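Local coordinates for protein putative beta-glucosidase (Bifidobacterium adolescentis, PDB 5WAB) that acts as a family 3 glycoside hydrolase with beta-glucosidase activity, and probably also releases terminal alpha-L-arabinopyranosyl units from ginsenoside Rb2, at residues A[10-15]-A[35-40]; A[241-246]-A[272-277]; A[552-557]-A[569-574]. One frame throughout, in Å; residues are numbered along the deposited sequence.

Interaction 1 of 3, residues A[10-15]-A[35-40]; sequences NDLTLE and KGIPGY
K35 reaches from one segment to the other, and its ammonium group makes the polar bond of the contact: K35 NZ donates to D11 O at 2.8 Å. The nitrogen lies in the plane of that carbonyl, with a C=O...N angle of 154°, so the oxygen is met on the side where it accepts well. The lysine reaches this far because it is drawn out straight beyond CG, with chi2, chi3 and chi4 all anti. Its aliphatic shaft does work of its own. K35 CD rests 3.8 Å from L12 CD2 as the two side chains run past each other in opposite directions, while T13 CG2 crosses the lysine tip at roughly a right angle. Beside this pair, the buried I37 and L12 meet tip to tip, I37 CD1 lying 4.2 Å from L12 CD1. Farther out, the carboxylate of D11 leads away from the lysine, and its OD2 accepts a hydrogen bond from S8 N. The second grip on K35 NZ is a salt bridge to E16 OE1, the same oxygen that accepts a hydrogen bond from T13 N. T13 stands at the N-cap of helix 14-19. Its OG1, in the crowded position between backbone N and carbonyl carbon (chi1 69°), caps a backbone N in the first turn. The extended lysine thus ties the loop leading to strand 41-44 both to the last carbonyl of a 3-10 turn and to the glutamate at a helix start, whose exchange with T13 is that of a capping box.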
loop_
_atom_site.group_PDB
_atom_site.type_symbol
_atom_site.label_atom_id
_atom_site.label_comp_id
_atom_site.label_asym_id
_atom_site.label_seq_id
_atom_site.Cartn_x
_atom_site.Cartn_y
_atom_site.Cartn_z
ATOM N N ASN A 10 7.644 12.374 35.581
ATOM C CA ASN A 10 7.865 12.954 36.902
ATOM C C ASN A 10 8.852 12.139 37.728
ATOM O O ASN A 10 9.481 12.682 38.644
ATOM C CB ASN A 10 6.539 13.067 37.656
ATOM C CG ASN A 10 5.565 14.000 36.976
ATOM O OD1 ASN A 10 5.963 14.984 36.356
ATOM N ND2 ASN A 10 4.275 13.701 37.098
ATOM N N ASP A 11 9.029 10.864 37.396
ATOM C CA ASP A 11 9.925 9.985 38.126
ATOM C C ASP A 11 11.338 9.987 37.559
ATOM O O ASP A 11 12.213 9.310 38.108
ATOM C CB ASP A 11 9.361 8.556 38.126
ATOM C CG ASP A 11 7.979 8.469 38.760
ATOM O OD1 ASP A 11 7.828 8.905 39.918
ATOM O OD2 ASP A 11 7.039 7.965 38.106
ATOM N N LEU A 12 11.588 10.747 36.498
ATOM C CA LEU A 12 12.864 10.737 35.801
ATOM C C LEU A 12 13.647 12.022 36.046
ATOM O O LEU A 12 13.074 13.110 36.170
ATOM C CB LEU A 12 12.647 10.560 34.297
ATOM C CG LEU A 12 11.796 9.336 33.964
ATOM C CD1 LEU A 12 11.527 9.260 32.472
ATOM C CD2 LEU A 12 12.443 8.057 34.488
ATOM N N THR A 13 14.971 11.887 36.088
ATOM C CA THR A 13 15.843 13.048 36.059
ATOM C C THR A 13 15.909 13.600 34.633
ATOM O O THR A 13 15.379 13.011 33.684
ATOM C CB THR A 13 17.249 12.693 36.550
ATOM O OG1 THR A 13 17.888 11.844 35.592
ATOM C CG2 THR A 13 17.190 11.962 37.879
ATOM N N LEU A 14 16.550 14.761 34.486
ATOM C CA LEU A 14 16.710 15.336 33.153
ATOM C C LEU A 14 17.478 14.395 32.234
ATOM O O LEU A 14 17.092 14.196 31.075
ATOM C CB LEU A 14 17.413 16.688 33.240
ATOM C CG LEU A 14 17.708 17.386 31.912
ATOM C CD1 LEU A 14 16.425 17.718 31.182
ATOM C CD2 LEU A 14 18.512 18.645 32.173
ATOM N N GLU A 15 18.567 13.802 32.733
ATOM C CA GLU A 15 19.361 12.910 31.895
ATOM C C GLU A 15 18.554 11.689 31.476
ATOM O O GLU A 15 18.706 11.188 30.355
ATOM C CB GLU A 15 20.636 12.481 32.623
ATOM C CG GLU A 15 21.670 13.582 32.806
ATOM C CD GLU A 15 21.412 14.428 34.042
ATOM O OE1 GLU A 15 20.373 14.231 34.713
ATOM O OE2 GLU A 15 22.259 15.291 34.348
ATOM N N LYS A 35 14.073 2.290 36.721
ATOM C CA LYS A 35 12.831 2.953 37.080
ATOM C C LYS A 35 11.658 2.333 36.336
ATOM O O LYS A 35 10.636 2.988 36.111
ATOM C CB LYS A 35 12.929 4.456 36.837
ATOM C CG LYS A 35 14.006 5.086 37.707
ATOM C CD LYS A 35 13.956 6.593 37.696
ATOM C CE LYS A 35 14.921 7.161 38.703
ATOM N NZ LYS A 35 14.872 8.643 38.699
ATOM N N GLY A 36 11.802 1.066 35.952
ATOM C CA GLY A 36 10.706 0.308 35.387
ATOM C C GLY A 36 10.349 0.619 33.956
ATOM O O GLY A 36 9.196 0.419 33.559
ATOM N N ILE A 37 11.297 1.105 33.167
ATOM C CA ILE A 37 11.077 1.391 31.757
ATOM C C ILE A 37 12.001 0.492 30.944
ATOM O O ILE A 37 13.165 0.825 30.716
ATOM C CB ILE A 37 11.317 2.875 31.438
ATOM C CG1 ILE A 37 10.433 3.750 32.325
ATOM C CG2 ILE A 37 11.021 3.148 29.970
ATOM C CD1 ILE A 37 10.593 5.223 32.052
ATOM N N PRO A 38 11.513 -0.655 30.484
ATOM C CA PRO A 38 12.371 -1.562 29.713
ATOM C C PRO A 38 12.611 -1.048 28.305
ATOM O O PRO A 38 11.771 -0.368 27.711
ATOM C CB PRO A 38 11.580 -2.874 29.695
ATOM C CG PRO A 38 10.605 -2.755 30.847
ATOM C CD PRO A 38 10.260 -1.301 30.909
ATOM N N GLY A 39 13.786 -1.374 27.775
ATOM C CA GLY A 39 14.115 -0.998 26.417
ATOM C C GLY A 39 13.711 -2.079 25.438
ATOM O O GLY A 39 14.547 -2.866 24.988
ATOM N N TYR A 40 12.421 -2.127 25.112
ATOM C CA TYR A 40 11.882 -3.169 24.252
ATOM C C TYR A 40 12.480 -3.086 22.849
ATOM O O TYR A 40 12.891 -2.024 22.379
ATOM C CB TYR A 40 10.362 -3.048 24.163
ATOM C CG TYR A 40 9.616 -3.307 25.459
ATOM C CD1 TYR A 40 9.971 -4.359 26.292
ATOM C CD2 TYR A 40 8.545 -2.500 25.839
ATOM C CE1 TYR A 40 9.286 -4.603 27.464
ATOM C CE2 TYR A 40 7.854 -2.736 27.009
ATOM C CZ TYR A 40 8.231 -3.790 27.820
ATOM O OH TYR A 40 7.557 -4.034 28.994
#

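Interaction 2 of 3, residues A[241-246]-A[272-277]; sequences ASLNAG and EQLDRM
Where helix 239-245 ends against helix 271-292, the tight half of the contact is built from L243, M277 and G246. The two helix segments cross at 78° with their axes 9.9 Å apart, and the touching falls to a few residues. L243, its CG anti to the backbone N, extends toward helix 271-292. One of its branches, L243 CD1, slides along the base of the methionine at 3.8 Å from M277 CB, and the other meets L274 CD1 obliquely, 4.0 Å from L243 CD2. M277 bends at both chi2 and chi3, which brings its sulfur over the helix end, M277 SD lying 3.6 Å from G246 C. One polar link is buried within this packing. Q273, bent at chi2, sends NE2 to L243 O at 3.0 Å, with the N-H...O angle at 154° and the carbonyl close to the plane of the amide. L243 O is gripped twice, since G246 N bonds to it as well. Toward solvent the contact loosens. N244, partly exposed, sets its amide across that of Q273 with the planes 61° apart, N244 OD1 coming no nearer than 3.9 Å to Q273 CG, and N244 ND2 is spent on R268 O. G246, with positive phi, ends its helix in a Schellman motif, and the whole is a helix-helix crossing in the N-terminal domain of family 3 glycoside hydrolases, which belongs to the TIM-barrel clan.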
loop_
_atom_site.group_PDB
_atom_site.type_symbol
_atom_site.label_atom_id
_atom_site.label_comp_id
_atom_site.label_asym_id
_atom_site.label_seq_id
_atom_site.Cartn_x
_atom_site.Cartn_y
_atom_site.Cartn_z
ATOM N N ALA A 241 16.513 20.386 16.931
ATOM C CA ALA A 241 15.471 20.785 15.989
ATOM C C ALA A 241 14.418 19.697 15.829
ATOM O O ALA A 241 13.217 19.991 15.786
ATOM C CB ALA A 241 16.090 21.137 14.638
ATOM N N SER A 242 14.846 18.434 15.756
ATOM C CA SER A 242 13.891 17.338 15.607
ATOM C C SER A 242 12.977 17.231 16.820
ATOM O O SER A 242 11.763 17.055 16.674
ATOM C CB SER A 242 14.627 16.018 15.373
ATOM O OG SER A 242 15.327 16.034 14.141
ATOM N N LEU A 243 13.542 17.327 18.026
ATOM C CA LEU A 243 12.720 17.229 19.223
ATOM C C LEU A 243 11.694 18.351 19.276
ATOM O O LEU A 243 10.528 18.121 19.622
ATOM C CB LEU A 243 13.593 17.262 20.475
ATOM C CG LEU A 243 12.834 16.813 21.725
ATOM C CD1 LEU A 243 12.991 15.308 21.939
ATOM C CD2 LEU A 243 13.256 17.598 22.946
ATOM N N ASN A 244 12.107 19.575 18.930
ATOM C CA ASN A 244 11.178 20.697 18.934
ATOM C C ASN A 244 10.113 20.545 17.861
ATOM O O ASN A 244 8.998 21.048 18.023
ATOM C CB ASN A 244 11.934 22.011 18.755
ATOM C CG ASN A 244 12.613 22.475 20.033
ATOM O OD1 ASN A 244 12.184 22.131 21.136
ATOM N ND2 ASN A 244 13.679 23.257 19.892
ATOM N N ALA A 245 10.426 19.852 16.769
ATOM C CA ALA A 245 9.433 19.649 15.724
ATOM C C ALA A 245 8.382 18.622 16.120
ATOM O O ALA A 245 7.290 18.620 15.541
ATOM C CB ALA A 245 10.115 19.218 14.424
ATOM N N GLY A 246 8.683 17.754 17.084
ATOM C CA GLY A 246 7.738 16.742 17.511
ATOM C C GLY A 246 8.216 15.318 17.306
ATOM O O GLY A 246 7.438 14.369 17.440
ATOM N N GLU A 272 8.393 21.837 28.933
ATOM C CA GLU A 272 7.154 21.165 28.564
ATOM C C GLU A 272 7.342 20.300 27.320
ATOM O O GLU A 272 6.754 19.218 27.214
ATOM C CB GLU A 272 6.046 22.193 28.336
ATOM C CG GLU A 272 5.642 22.981 29.574
ATOM C CD GLU A 272 6.615 24.101 29.919
ATOM O OE1 GLU A 272 7.555 24.347 29.129
ATOM O OE2 GLU A 272 6.433 24.739 30.985
ATOM N N GLN A 273 8.157 20.762 26.366
ATOM C CA GLN A 273 8.337 20.006 25.129
ATOM C C GLN A 273 9.099 18.710 25.367
ATOM O O GLN A 273 8.719 17.660 24.837
ATOM C CB GLN A 273 9.054 20.856 24.079
ATOM C CG GLN A 273 9.274 20.140 22.752
ATOM C CD GLN A 273 7.972 19.775 22.050
ATOM O OE1 GLN A 273 6.901 20.291 22.375
ATOM N NE2 GLN A 273 8.062 18.881 21.081
ATOM N N LEU A 274 10.170 18.757 26.161
ATOM C CA LEU A 274 10.891 17.529 26.480
ATOM C C LEU A 274 10.021 16.576 27.290
ATOM O O LEU A 274 10.049 15.359 27.068
ATOM C CB LEU A 274 12.174 17.851 27.241
ATOM C CG LEU A 274 13.005 16.636 27.662
ATOM C CD1 LEU A 274 13.325 15.745 26.475
ATOM C CD2 LEU A 274 14.274 17.082 28.353
ATOM N N ASP A 275 9.252 17.108 28.244
ATOM C CA ASP A 275 8.344 16.264 29.013
ATOM C C ASP A 275 7.320 15.592 28.107
ATOM O O ASP A 275 7.063 14.392 28.243
ATOM C CB ASP A 275 7.665 17.086 30.109
ATOM C CG ASP A 275 8.555 17.272 31.330
ATOM O OD1 ASP A 275 9.668 16.710 31.340
ATOM O OD2 ASP A 275 8.158 17.997 32.269
ATOM N N ARG A 276 6.748 16.338 27.159
ATOM C CA ARG A 276 5.783 15.750 26.231
ATOM C C ARG A 276 6.431 14.655 25.392
ATOM O O ARG A 276 5.889 13.552 25.263
ATOM C CB ARG A 276 5.186 16.837 25.333
ATOM C CG ARG A 276 4.031 17.596 25.962
ATOM C CD ARG A 276 3.460 18.660 25.038
ATOM N NE ARG A 276 4.455 19.699 24.773
ATOM C CZ ARG A 276 4.184 20.913 24.302
ATOM N NH1 ARG A 276 2.931 21.270 24.043
ATOM N NH2 ARG A 276 5.169 21.778 24.092
ATOM N N MET A 277 7.609 14.939 24.832
ATOM C CA MET A 277 8.289 13.968 23.981
ATOM C C MET A 277 8.705 12.725 24.755
ATOM O O MET A 277 8.514 11.601 24.278
ATOM C CB MET A 277 9.502 14.624 23.324
ATOM C CG MET A 277 9.154 15.664 22.275
ATOM S SD MET A 277 8.331 14.924 20.838
ATOM C CE MET A 277 6.603 15.261 21.155
#

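Interaction 3 of 3, residues A[552-557]-A[569-574]; sequences AIDGVN and TATVTN
T569 O receives one hydrogen bond from the neighbouring strand, from N557 N at 2.6 Å and nearly straight at 163°, and one weaker CA-H...O contact, with V556 CA 3.1 Å from T569 O. T571 O has the same pairing of one hydrogen bond, from D554 N at 3.0 Å, and one CA-H...O contact, from I553. Hydrogen-bonded pairs A552-T573, D554-T571 and N557-T569 each exchange two backbone bonds in antiparallel fashion. Between the last two the register slips by one, a beta bulge in which G555 and V556 share the space facing A570, and G555 takes up a positive phi (61°). The threonines, D554 and N557 lie on one face. There D554 runs alongside T571, pointing the same way, with D554 OD1 3.6 Å from T571 CB. On the opposite face I553 sits beside V572, its non-hydrogen-bonded partner, and V556 CG2 touches A570 CB at 3.8 Å; I553 and V556 go on to reach A656 and A657 of strand 654-663. Strand 615-622 pairs with the far edge of 566-574. Backbone bonds therefore carry the pairing, and the side chains divide it chemically: a largely polar face of threonines, D554 and N557, and an apolar face turned toward the second sheet of the fibronectin type III-like sandwich.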
loop_
_atom_site.group_PDB
_atom_site.type_symbol
_atom_site.label_atom_id
_atom_site.label_comp_id
_atom_site.label_asym_id
_atom_site.label_seq_id
_atom_site.Cartn_x
_atom_site.Cartn_y
_atom_site.Cartn_z
ATOM N N ALA A 552 -23.352 -9.549 -11.787
ATOM C CA ALA A 552 -24.227 -8.512 -12.307
ATOM C C ALA A 552 -24.625 -7.591 -11.167
ATOM O O ALA A 552 -24.879 -8.051 -10.049
ATOM C CB ALA A 552 -25.478 -9.104 -12.967
ATOM N N ILE A 553 -24.675 -6.293 -11.452
ATOM C CA ILE A 553 -25.041 -5.278 -10.473
ATOM C C ILE A 553 -26.343 -4.622 -10.910
ATOM O O ILE A 553 -26.457 -4.152 -12.049
ATOM C CB ILE A 553 -23.925 -4.232 -10.301
ATOM C CG1 ILE A 553 -22.672 -4.893 -9.733
ATOM C CG2 ILE A 553 -24.378 -3.103 -9.398
ATOM C CD1 ILE A 553 -21.503 -3.960 -9.623
ATOM N N ASP A 554 -27.322 -4.600 -10.011
ATOM C CA ASP A 554 -28.570 -3.897 -10.264
ATOM C C ASP A 554 -29.091 -3.359 -8.940
ATOM O O ASP A 554 -28.435 -3.477 -7.902
ATOM C CB ASP A 554 -29.587 -4.812 -10.960
ATOM C CG ASP A 554 -29.844 -6.101 -10.193
ATOM O OD1 ASP A 554 -29.315 -6.257 -9.070
ATOM O OD2 ASP A 554 -30.592 -6.959 -10.719
ATOM N N GLY A 555 -30.289 -2.785 -8.973
ATOM C CA GLY A 555 -30.857 -2.215 -7.766
ATOM C C GLY A 555 -30.032 -1.095 -7.175
ATOM O O GLY A 555 -30.085 -0.868 -5.962
ATOM N N VAL A 556 -29.260 -0.392 -8.003
ATOM C CA VAL A 556 -28.408 0.683 -7.506
ATOM C C VAL A 556 -29.281 1.886 -7.184
ATOM O O VAL A 556 -30.043 2.367 -8.032
ATOM C CB VAL A 556 -27.320 1.041 -8.527
ATOM C CG1 VAL A 556 -26.499 2.217 -8.027
ATOM C CG2 VAL A 556 -26.425 -0.156 -8.786
ATOM N N ASN A 557 -29.183 2.374 -5.951
ATOM C CA ASN A 557 -29.952 3.534 -5.520
ATOM C C ASN A 557 -29.055 4.427 -4.678
ATOM O O ASN A 557 -28.453 3.966 -3.704
ATOM C CB ASN A 557 -31.195 3.118 -4.729
ATOM C CG ASN A 557 -32.089 4.291 -4.404
ATOM O OD1 ASN A 557 -32.076 4.805 -3.288
ATOM N ND2 ASN A 557 -32.876 4.725 -5.385
ATOM N N THR A 569 -26.859 2.324 -2.321
ATOM C CA THR A 569 -27.400 0.993 -2.110
ATOM C C THR A 569 -27.351 0.254 -3.436
ATOM O O THR A 569 -27.745 0.818 -4.461
ATOM C CB THR A 569 -28.826 1.131 -1.586
ATOM O OG1 THR A 569 -28.810 2.122 -0.550
ATOM C CG2 THR A 569 -29.381 -0.216 -1.014
ATOM N N ALA A 570 -26.857 -0.987 -3.427
ATOM C CA ALA A 570 -26.738 -1.775 -4.648
ATOM C C ALA A 570 -26.798 -3.266 -4.334
ATOM O O ALA A 570 -26.484 -3.697 -3.222
ATOM C CB ALA A 570 -25.438 -1.449 -5.380
ATOM N N THR A 571 -27.171 -4.054 -5.346
ATOM C CA THR A 571 -27.197 -5.512 -5.257
ATOM C C THR A 571 -26.211 -6.103 -6.255
ATOM O O THR A 571 -26.231 -5.748 -7.439
ATOM C CB THR A 571 -28.585 -6.082 -5.561
ATOM O OG1 THR A 571 -29.541 -5.585 -4.619
ATOM C CG2 THR A 571 -28.548 -7.613 -5.472
ATOM N N VAL A 572 -25.372 -7.022 -5.790
ATOM C CA VAL A 572 -24.436 -7.737 -6.647
ATOM C C VAL A 572 -24.803 -9.215 -6.608
ATOM O O VAL A 572 -25.117 -9.757 -5.542
ATOM C CB VAL A 572 -22.976 -7.498 -6.212
ATOM C CG1 VAL A 572 -22.803 -7.795 -4.734
ATOM C CG2 VAL A 572 -22.010 -8.323 -7.055
ATOM N N THR A 573 -24.774 -9.866 -7.769
ATOM C CA THR A 573 -25.271 -11.230 -7.899
ATOM C C THR A 573 -24.275 -12.076 -8.677
ATOM O O THR A 573 -23.778 -11.650 -9.724
ATOM C CB THR A 573 -26.630 -11.244 -8.604
ATOM O OG1 THR A 573 -27.518 -10.331 -7.947
ATOM C CG2 THR A 573 -27.231 -12.641 -8.582
ATOM N N ASN A 574 -23.960 -13.259 -8.151
ATOM C CA ASN A 574 -23.140 -14.227 -8.871
ATOM C C ASN A 574 -24.032 -14.958 -9.871
ATOM O O ASN A 574 -24.850 -15.800 -9.485
ATOM C CB ASN A 574 -22.480 -15.199 -7.900
ATOM C CG ASN A 574 -21.456 -16.097 -8.572
ATOM O OD1 ASN A 574 -21.523 -16.356 -9.776
ATOM N ND2 ASN A 574 -20.505 -16.585 -7.791
#

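Along the chain the three contacts follow in series. Interactions 1 and 2 are neighbours, their centres about 17 Å apart on the same side of the molecule, and they touch where L14 CD1 packs 3.6 Å from L274 CD2. Helix 271-292 joins them, meeting helix 239-245 through one part and the 35-40 loop through R289 and V285 farther along. This packs the N-terminal segment against a helix of the N-terminal domain, consistent with a place on the outside of the barrel. Interaction 3 lies across the chain's centre, about 58 and 52 Å from the other two centres, within the fibronectin type III-like domain. Helix and loop packing thus holds one domain, strand pairing a separate beta-sandwich.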